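Local atomic coordinates of tRNA (Guanine-N(1)-)-methyltransferase (Aquifex aeolicus, PDB entry 1OY5), a protein that probably methylates N1 of guanosine-37 in tRNAs, taking the methyl group from S-adenosyl-L-methionine. Residues Pro5-Phe14 with Lys107-Tyr117. Residues are numbered along the deposited sequence; the frame is centred on the assembly and turned at random.
Sequences PLRFFVLTIF and KERIMIICGRY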
loop_
_atom_site.group_PDB
_atom_site.type_symbol
_atom_site.label_atom_id
_atom_site.label_comp_id
_atom_site.label_asym_id
_atom_site.label_seq_id
_atom_site.Cartn_x
_atom_site.Cartn_y
_atom_site.Cartn_z
ATOM N N PRO A 5 14.331 14.893 14.185
ATOM C CA PRO A 5 14.287 13.995 13.032
ATOM C C PRO A 5 13.165 13.033 13.401
ATOM O O PRO A 5 13.383 12.248 14.368
ATOM C CB PRO A 5 15.631 13.237 13.049
ATOM C CG PRO A 5 16.058 13.248 14.367
ATOM C CD PRO A 5 15.596 14.546 14.851
ATOM N N LEU A 6 12.002 13.100 12.747
ATOM C CA LEU A 6 10.923 12.125 13.038
ATOM C C LEU A 6 11.425 10.664 12.929
ATOM O O LEU A 6 11.981 10.256 11.927
ATOM C CB LEU A 6 9.722 12.338 12.125
ATOM C CG LEU A 6 8.637 11.263 12.076
ATOM C CD1 LEU A 6 8.092 10.991 13.378
ATOM C CD2 LEU A 6 7.499 11.704 11.202
ATOM N N ARG A 7 11.259 9.894 13.984
ATOM C CA ARG A 7 11.748 8.512 14.004
ATOM C C ARG A 7 10.624 7.443 13.937
ATOM O O ARG A 7 9.649 7.512 14.690
ATOM C CB ARG A 7 12.539 8.282 15.290
ATOM C CG ARG A 7 13.809 9.042 15.423
ATOM C CD ARG A 7 14.728 8.430 16.449
ATOM N NE ARG A 7 16.049 9.049 16.500
ATOM C CZ ARG A 7 16.299 10.276 16.954
ATOM N NH1 ARG A 7 15.316 11.068 17.364
ATOM N NH2 ARG A 7 17.548 10.740 16.973
ATOM N N PHE A 8 10.782 6.485 13.027
ATOM C CA PHE A 8 9.860 5.375 12.868
ATOM C C PHE A 8 10.478 4.110 13.374
ATOM O O PHE A 8 11.689 3.886 13.232
ATOM C CB PHE A 8 9.517 5.136 11.394
ATOM C CG PHE A 8 8.538 6.109 10.824
ATOM C CD1 PHE A 8 7.186 6.033 11.134
ATOM C CD2 PHE A 8 8.980 7.129 9.978
ATOM C CE1 PHE A 8 6.279 6.963 10.605
ATOM C CE2 PHE A 8 8.061 8.046 9.415
ATOM C CZ PHE A 8 6.717 7.959 9.737
ATOM N N PHE A 9 9.629 3.255 13.957
ATOM C CA PHE A 9 10.060 1.958 14.466
ATOM C C PHE A 9 9.095 0.956 13.875
ATOM O O PHE A 9 7.914 1.005 14.151
ATOM C CB PHE A 9 10.032 1.965 15.984
ATOM C CG PHE A 9 10.896 3.012 16.571
ATOM C CD1 PHE A 9 12.251 2.815 16.687
ATOM C CD2 PHE A 9 10.374 4.230 16.944
ATOM C CE1 PHE A 9 13.052 3.785 17.205
ATOM C CE2 PHE A 9 11.190 5.220 17.441
ATOM C CZ PHE A 9 12.514 4.999 17.560
ATOM N N VAL A 10 9.574 0.047 13.045
ATOM C CA VAL A 10 8.645 -0.834 12.337
ATOM C C VAL A 10 8.815 -2.290 12.779
ATOM O O VAL A 10 9.801 -2.956 12.385
ATOM C CB VAL A 10 8.855 -0.746 10.805
ATOM C CG1 VAL A 10 7.763 -1.389 10.111
ATOM C CG2 VAL A 10 8.931 0.653 10.367
ATOM N N LEU A 11 7.859 -2.774 13.572
ATOM C CA LEU A 11 7.883 -4.144 14.078
ATOM C C LEU A 11 7.407 -5.065 12.985
ATOM O O LEU A 11 6.294 -4.989 12.569
ATOM C CB LEU A 11 6.956 -4.324 15.284
ATOM C CG LEU A 11 7.447 -4.005 16.690
ATOM C CD1 LEU A 11 8.025 -2.612 16.730
ATOM C CD2 LEU A 11 6.279 -4.139 17.654
ATOM N N THR A 12 8.253 -5.999 12.601
ATOM C CA THR A 12 7.959 -6.890 11.503
ATOM C C THR A 12 8.859 -8.102 11.535
ATOM O O THR A 12 9.957 -8.044 12.069
ATOM C CB THR A 12 8.189 -6.158 10.185
ATOM O OG1 THR A 12 8.241 -7.095 9.119
ATOM C CG2 THR A 12 9.566 -5.605 10.125
ATOM N N ILE A 13 8.398 -9.177 10.933
ATOM C CA ILE A 13 9.185 -10.389 10.786
ATOM C C ILE A 13 9.934 -10.318 9.467
ATOM O O ILE A 13 10.720 -11.201 9.185
ATOM C CB ILE A 13 8.307 -11.672 10.883
ATOM C CG1 ILE A 13 7.285 -11.766 9.758
ATOM C CG2 ILE A 13 7.553 -11.688 12.191
ATOM C CD1 ILE A 13 6.526 -13.073 9.767
ATOM N N PHE A 14 9.714 -9.251 8.686
ATOM C CA PHE A 14 10.410 -9.030 7.410
ATOM C C PHE A 14 11.103 -7.635 7.418
ATOM O O PHE A 14 10.781 -6.709 6.660
ATOM C CB PHE A 14 9.487 -9.181 6.204
ATOM C CG PHE A 14 8.823 -10.551 6.088
ATOM C CD1 PHE A 14 9.575 -11.718 6.036
ATOM C CD2 PHE A 14 7.425 -10.664 5.998
ATOM C CE1 PHE A 14 8.952 -12.916 5.963
ATOM C CE2 PHE A 14 6.807 -11.882 5.904
ATOM C CZ PHE A 14 7.547 -12.993 5.901
ATOM N N LYS A 107 4.329 14.236 14.757
ATOM C CA LYS A 107 4.874 13.424 15.843
ATOM C C LYS A 107 6.395 13.304 15.823
ATOM O O LYS A 107 7.052 13.805 14.925
ATOM C CB LYS A 107 4.211 12.069 15.859
ATOM C CG LYS A 107 2.768 12.253 16.115
ATOM C CD LYS A 107 2.119 11.003 16.526
ATOM C CE LYS A 107 0.778 11.317 17.190
ATOM N NZ LYS A 107 -0.158 11.538 16.126
ATOM N N GLU A 108 6.930 12.703 16.870
ATOM C CA GLU A 108 8.367 12.571 17.053
ATOM C C GLU A 108 8.783 11.122 16.998
ATOM O O GLU A 108 9.856 10.811 16.498
ATOM C CB GLU A 108 8.810 13.150 18.420
ATOM C CG GLU A 108 8.869 14.678 18.480
ATOM C CD GLU A 108 9.160 15.225 19.866
ATOM O OE1 GLU A 108 9.791 16.284 19.963
ATOM O OE2 GLU A 108 8.757 14.629 20.881
ATOM N N ARG A 109 7.928 10.247 17.532
ATOM C CA ARG A 109 8.183 8.820 17.562
ATOM C C ARG A 109 6.964 7.989 17.224
ATOM O O ARG A 109 5.944 8.033 17.872
ATOM C CB ARG A 109 8.690 8.419 18.953
ATOM C CG ARG A 109 10.138 8.613 19.144
ATOM C CD ARG A 109 10.497 8.827 20.588
ATOM N NE ARG A 109 10.265 10.217 20.947
ATOM C CZ ARG A 109 9.390 10.611 21.838
ATOM N NH1 ARG A 109 8.672 9.710 22.490
ATOM N NH2 ARG A 109 9.230 11.904 22.059
ATOM N N ILE A 110 7.103 7.168 16.213
ATOM C CA ILE A 110 6.012 6.317 15.781
ATOM C C ILE A 110 6.530 4.907 15.662
ATOM O O ILE A 110 7.594 4.665 15.120
ATOM C CB ILE A 110 5.458 6.812 14.459
ATOM C CG1 ILE A 110 4.963 8.231 14.618
ATOM C CG2 ILE A 110 4.340 5.961 14.022
ATOM C CD1 ILE A 110 4.507 8.861 13.380
ATOM N N MET A 111 5.781 3.986 16.240
ATOM C CA MET A 111 6.074 2.586 16.156
ATOM C C MET A 111 4.894 2.008 15.418
ATOM O O MET A 111 3.744 2.297 15.771
ATOM C CB MET A 111 6.189 1.979 17.548
ATOM C CG MET A 111 6.046 0.461 17.583
ATOM S SD MET A 111 6.270 -0.272 19.189
ATOM C CE MET A 111 7.834 -0.284 19.271
ATOM N N ILE A 112 5.163 1.216 14.393
ATOM C CA ILE A 112 4.131 0.586 13.597
ATOM C C ILE A 112 4.289 -0.909 13.725
ATOM O O ILE A 112 5.308 -1.459 13.368
ATOM C CB ILE A 112 4.275 0.972 12.139
ATOM C CG1 ILE A 112 4.180 2.475 11.963
ATOM C CG2 ILE A 112 3.207 0.298 11.322
ATOM C CD1 ILE A 112 4.563 2.906 10.557
ATOM N N ILE A 113 3.267 -1.561 14.251
ATOM C CA ILE A 113 3.283 -2.994 14.450
ATOM C C ILE A 113 2.676 -3.599 13.197
ATOM O O ILE A 113 1.506 -3.366 12.949
ATOM C CB ILE A 113 2.425 -3.375 15.673
ATOM C CG1 ILE A 113 2.964 -2.709 16.938
ATOM C CG2 ILE A 113 2.441 -4.875 15.887
ATOM C CD1 ILE A 113 2.156 -2.922 18.140
ATOM N N CYS A 114 3.465 -4.377 12.431
ATOM C CA CYS A 114 2.992 -4.942 11.190
ATOM C C CYS A 114 2.269 -6.254 11.446
ATOM O O CYS A 114 2.849 -7.185 11.894
ATOM C CB CYS A 114 4.136 -5.127 10.189
ATOM S SG CYS A 114 4.943 -3.609 9.654
ATOM N N GLY A 115 0.979 -6.315 11.168
ATOM C CA GLY A 115 0.231 -7.545 11.357
ATOM C C GLY A 115 0.630 -8.665 10.393
ATOM O O GLY A 115 1.376 -8.456 9.398
ATOM N N ARG A 116 0.182 -9.875 10.735
ATOM C CA ARG A 116 0.406 -11.069 9.925
ATOM C C ARG A 116 -0.566 -12.156 10.311
ATOM O O ARG A 116 -1.175 -12.124 11.380
ATOM C CB ARG A 116 1.793 -11.644 10.140
ATOM C CG ARG A 116 2.940 -10.686 10.024
ATOM C CD ARG A 116 3.336 -10.344 8.590
ATOM N NE ARG A 116 3.416 -11.480 7.685
ATOM C CZ ARG A 116 3.512 -11.339 6.376
ATOM N NH1 ARG A 116 3.595 -10.125 5.835
ATOM N NH2 ARG A 116 3.553 -12.398 5.589
ATOM N N TYR A 117 -0.691 -13.142 9.433
ATOM C CA TYR A 117 -1.524 -14.325 9.702
ATOM C C TYR A 117 -2.979 -13.984 10.084
ATOM O O TYR A 117 -3.618 -13.140 9.478
ATOM C CB TYR A 117 -0.830 -15.203 10.776
ATOM C CG TYR A 117 0.635 -15.457 10.433
ATOM C CD1 TYR A 117 1.663 -15.043 11.278
ATOM C CD2 TYR A 117 0.980 -16.051 9.222
ATOM C CE1 TYR A 117 2.972 -15.237 10.946
ATOM C CE2 TYR A 117 2.300 -16.246 8.875
ATOM C CZ TYR A 117 3.298 -15.834 9.740
ATOM O OH TYR A 117 4.607 -16.054 9.360
#
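Six backbone hydrogen bonds, the first from Arg7 N to Glu108 O and the last from Cys114 N to Leu11 O, join strands 6-12 and 109-114 as parallel neighbours inside the five-stranded sheet of this SPOUT-clan methyltransferase. The middle is tightly packed and buried. On the face under helix 143-155, Phe8 and Ile110 run side by side, ring atom CE1 3.8 Å from Ile110 CD1, and further along Val10 CG1 meets Cys114 SG at 3.6 Å. On the other face, under helix 67-81, Leu11 spreads its two methyls: CD1 touches Met111 CE at 3.5 Å, and CD2 lies beside Ile113 CG1. The end with Arg7, Glu108 and Arg109 is looser and more open to solvent; there Arg109 NH2 pairs with Glu108 OE2 at 3.0 Å, while Arg7 turns to Glu37. Past the strands, Gly115 belongs to the probable S-adenosyl-L-methionine site. Next to it Arg116, bent at chi2 (-78°) and chi3 (-45°), folds its guanidinium back to Phe14, and its NH1 forms a salt bridge with Glu143, which is also hydrogen-bonded to Thr12 OG1. An alanine in place of Arg116 would probably leave Glu143 without this cationic mate and take the guanidinium face from the Phe14 edge. Phe14 also meets Tyr24 of the second subunit. The Phe14 ring stands nearly perpendicular to the Arg116 guanidinium (88°), its edge atom CE2 set over the middle of the guanidinium face, 3.4 Å from Arg116 CZ.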